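Local coordinates for cyclic GMP-AMP synthase-like receptor (Tribolium castaneum, PDB 7LT2), which senses cytoplasmic double-stranded RNA and synthesises the cyclic dinucleotide 2',3'-cGAMP from ATP and GTP in innate immunity, at residues L16-N24 with A382-A390. Sequence-based numbering, arbitrary orientation.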
loop_
_atom_site.group_PDB
_atom_site.type_symbol
_atom_site.label_atom_id
_atom_site.label_comp_id
_atom_site.label_asym_id
_atom_site.label_seq_id
_atom_site.Cartn_x
_atom_site.Cartn_y
_atom_site.Cartn_z
ATOM N N LEU A 16 -15.248 -7.132 0.882
ATOM C CA LEU A 16 -15.423 -7.751 2.186
ATOM C C LEU A 16 -16.364 -6.893 3.030
ATOM O O LEU A 16 -16.239 -5.663 3.036
ATOM C CB LEU A 16 -14.070 -7.905 2.892
ATOM C CG LEU A 16 -14.062 -8.748 4.173
ATOM C CD1 LEU A 16 -14.211 -10.222 3.855
ATOM C CD2 LEU A 16 -12.802 -8.504 5.001
ATOM N N PRO A 17 -17.326 -7.498 3.730
ATOM C CA PRO A 17 -18.236 -6.707 4.572
ATOM C C PRO A 17 -17.461 -5.853 5.563
ATOM O O PRO A 17 -16.449 -6.284 6.119
ATOM C CB PRO A 17 -19.077 -7.771 5.286
ATOM C CG PRO A 17 -18.988 -8.978 4.415
ATOM C CD PRO A 17 -17.623 -8.938 3.789
ATOM N N GLU A 18 -17.947 -4.628 5.782
ATOM C CA GLU A 18 -17.160 -3.664 6.548
ATOM C C GLU A 18 -16.984 -4.096 7.999
ATOM O O GLU A 18 -15.953 -3.791 8.612
ATOM C CB GLU A 18 -17.798 -2.276 6.464
ATOM C CG GLU A 18 -16.956 -1.161 7.094
ATOM C CD GLU A 18 -15.557 -1.029 6.487
ATOM O OE1 GLU A 18 -15.380 -1.323 5.281
ATOM O OE2 GLU A 18 -14.628 -0.621 7.225
ATOM N N GLU A 19 -17.960 -4.810 8.563
ATOM C CA GLU A 19 -17.806 -5.303 9.928
ATOM C C GLU A 19 -16.618 -6.254 10.041
ATOM O O GLU A 19 -15.869 -6.215 11.027
ATOM C CB GLU A 19 -19.099 -5.979 10.381
ATOM C CG GLU A 19 -19.121 -6.357 11.843
ATOM C CD GLU A 19 -20.468 -6.887 12.280
ATOM O OE1 GLU A 19 -21.363 -6.068 12.579
ATOM O OE2 GLU A 19 -20.634 -8.125 12.310
ATOM N N ASP A 20 -16.418 -7.104 9.031
ATOM C CA ASP A 20 -15.269 -8.001 9.038
ATOM C C ASP A 20 -13.974 -7.267 8.721
ATOM O O ASP A 20 -12.916 -7.634 9.249
ATOM C CB ASP A 20 -15.483 -9.147 8.052
ATOM C CG ASP A 20 -16.366 -10.240 8.613
ATOM O OD1 ASP A 20 -16.314 -10.472 9.842
ATOM O OD2 ASP A 20 -17.108 -10.866 7.830
ATOM N N VAL A 21 -14.022 -6.255 7.851
ATOM C CA VAL A 21 -12.843 -5.413 7.646
ATOM C C VAL A 21 -12.384 -4.844 8.977
ATOM O O VAL A 21 -11.221 -4.982 9.369
ATOM C CB VAL A 21 -13.143 -4.286 6.639
ATOM C CG1 VAL A 21 -11.972 -3.313 6.572
ATOM C CG2 VAL A 21 -13.446 -4.860 5.259
ATOM N N ARG A 22 -13.317 -4.235 9.710
ATOM C CA ARG A 22 -12.982 -3.585 10.971
ATOM C C ARG A 22 -12.464 -4.586 11.995
ATOM O O ARG A 22 -11.465 -4.325 12.676
ATOM C CB ARG A 22 -14.210 -2.848 11.506
ATOM C CG ARG A 22 -13.981 -2.230 12.855
ATOM C CD ARG A 22 -15.247 -1.595 13.380
ATOM N NE ARG A 22 -15.043 -1.015 14.698
ATOM C CZ ARG A 22 -16.016 -0.496 15.430
ATOM N NH1 ARG A 22 -17.268 -0.494 15.013
ATOM N NH2 ARG A 22 -15.726 0.031 16.612
ATOM N N GLY A 23 -13.115 -5.749 12.104
ATOM C CA GLY A 23 -12.705 -6.720 13.108
ATOM C C GLY A 23 -11.340 -7.318 12.822
ATOM O O GLY A 23 -10.516 -7.471 13.726
ATOM N N ASN A 24 -11.079 -7.660 11.563
ATOM C CA ASN A 24 -9.760 -8.180 11.216
ATOM C C ASN A 24 -8.679 -7.134 11.444
ATOM O O ASN A 24 -7.577 -7.467 11.893
ATOM C CB ASN A 24 -9.753 -8.683 9.771
ATOM C CG ASN A 24 -10.433 -10.021 9.639
ATOM O OD1 ASN A 24 -9.947 -11.020 10.172
ATOM N ND2 ASN A 24 -11.578 -10.053 8.951
ATOM N N ALA A 382 -19.738 -12.624 2.014
ATOM C CA ALA A 382 -20.296 -12.562 3.364
ATOM C C ALA A 382 -19.450 -13.338 4.369
ATOM O O ALA A 382 -19.287 -12.903 5.515
ATOM C CB ALA A 382 -21.733 -13.084 3.362
ATOM N N GLU A 383 -18.904 -14.490 3.969
ATOM C CA GLU A 383 -18.091 -15.309 4.861
ATOM C C GLU A 383 -16.674 -15.504 4.326
ATOM O O GLU A 383 -16.015 -16.499 4.638
ATOM C CB GLU A 383 -18.761 -16.659 5.114
ATOM C CG GLU A 383 -20.183 -16.561 5.665
ATOM C CD GLU A 383 -20.267 -15.825 6.997
ATOM O OE1 GLU A 383 -19.263 -15.796 7.745
ATOM O OE2 GLU A 383 -21.348 -15.274 7.298
ATOM N N ALA A 384 -16.185 -14.546 3.536
ATOM C CA ALA A 384 -14.862 -14.675 2.929
ATOM C C ALA A 384 -13.747 -14.598 3.969
ATOM O O ALA A 384 -12.728 -15.289 3.843
ATOM C CB ALA A 384 -14.674 -13.598 1.862
ATOM N N LEU A 385 -13.908 -13.765 4.997
ATOM C CA LEU A 385 -12.889 -13.614 6.037
ATOM C C LEU A 385 -13.552 -13.162 7.330
ATOM O O LEU A 385 -13.393 -12.014 7.763
ATOM C CB LEU A 385 -11.813 -12.623 5.601
ATOM C CG LEU A 385 -10.524 -12.627 6.435
ATOM C CD1 LEU A 385 -9.801 -13.957 6.267
ATOM C CD2 LEU A 385 -9.618 -11.458 6.070
ATOM N N PRO A 386 -14.296 -14.053 7.986
ATOM C CA PRO A 386 -14.939 -13.684 9.256
ATOM C C PRO A 386 -13.900 -13.372 10.321
ATOM O O PRO A 386 -12.963 -14.142 10.542
ATOM C CB PRO A 386 -15.759 -14.932 9.619
ATOM C CG PRO A 386 -15.849 -15.728 8.360
ATOM C CD PRO A 386 -14.624 -15.431 7.576
ATOM N N ALA A 387 -14.069 -12.224 10.983
ATOM C CA ALA A 387 -13.173 -11.887 12.086
ATOM C C ALA A 387 -13.354 -12.854 13.246
ATOM O O ALA A 387 -12.403 -13.122 13.991
ATOM C CB ALA A 387 -13.410 -10.448 12.544
ATOM N N LEU A 388 -14.565 -13.380 13.410
ATOM C CA LEU A 388 -14.850 -14.445 14.359
ATOM C C LEU A 388 -15.075 -15.729 13.571
ATOM O O LEU A 388 -16.170 -15.936 13.023
ATOM C CB LEU A 388 -16.085 -14.097 15.193
ATOM C CG LEU A 388 -16.352 -14.921 16.447
ATOM C CD1 LEU A 388 -15.238 -14.703 17.459
ATOM C CD2 LEU A 388 -17.709 -14.554 17.031
ATOM N N PRO A 389 -14.086 -16.613 13.479
ATOM C CA PRO A 389 -14.243 -17.808 12.644
ATOM C C PRO A 389 -15.265 -18.776 13.220
ATOM O O PRO A 389 -15.577 -18.772 14.414
ATOM C CB PRO A 389 -12.842 -18.430 12.614
ATOM C CG PRO A 389 -12.018 -17.687 13.614
ATOM C CD PRO A 389 -12.835 -16.615 14.257
ATOM N N ALA A 390 -15.782 -19.625 12.325
ATOM C CA ALA A 390 -16.880 -20.515 12.683
ATOM C C ALA A 390 -16.476 -21.512 13.761
ATOM O O ALA A 390 -17.332 -21.979 14.520
ATOM C CB ALA A 390 -17.391 -21.246 11.438
HETATM O O HOH W 1 -16.293 -12.184 5.619
HETATM O O HOH W 2 -17.284 -12.424 12.145
HETATM O O HOH W 3 -18.853 -12.726 8.404
HETATM O O HOH W 4 -10.274 -13.532 10.684
#
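With chi1 near -80° in both, Asp20 and Asn24 extend CG anti to their own carbonyl carbons, and from successive turns of helix 18-42 their polar ends meet the backbone of the C-terminal loop around Leu385 to Ala387. Asp20 OD1 accepts a nearly straight hydrogen bond from Ala387 N (3.1 Å), the N-H arriving from above the carboxylate plane. One turn on, Asn24 ND2 donates to Leu385 O at 2.9 Å, an oxygen that lies in the plane of the amide. Asn24 ND2 also donates to Asp20 O (2.8 Å) from above the carbonyl plane, while backbone Asn24 N reaches that oxygen from the opposite face; two acceptors on ND2 thus hold the amide's orientation.

Waters complete the polar seam. One accepts from Leu385 N, and it and a second lie within hydrogen-bonding reach of Asp20 OD2 and Ala382 O but are shared among competing acceptors; a third runs from Asp20 OD1 to Leu388 N, and a fourth donates to both Asn24 OD1 and Pro386 O.

Beside this seam the packing is apolar. Leu16 CD1 rests against Leu385 CB (3.8 Å) and Ala384 CB, with Pro68 touching both leucines and Met190 of strand 188-200 also meeting Leu385. Pro17, at the N-cap position, brings ring atom CG to 4.0 Å from Ala382 CA. Further along, Ala387 CB lies on the helix backbone at Gly23 C (3.8 Å), where the glycine's lack of a side chain lets the loop come close.

The loop from Ala382 to Ala387 is thus tied along the first turns of this long helix of the nucleotidyltransferase fold. A carboxylate that accepts a backbone N-H and is flanked by ordered waters probably stays ionised, its negative charge stabilised by both, although Glu383 OE1, 5.4 Å from Asp20 OD2, would work mildly against this.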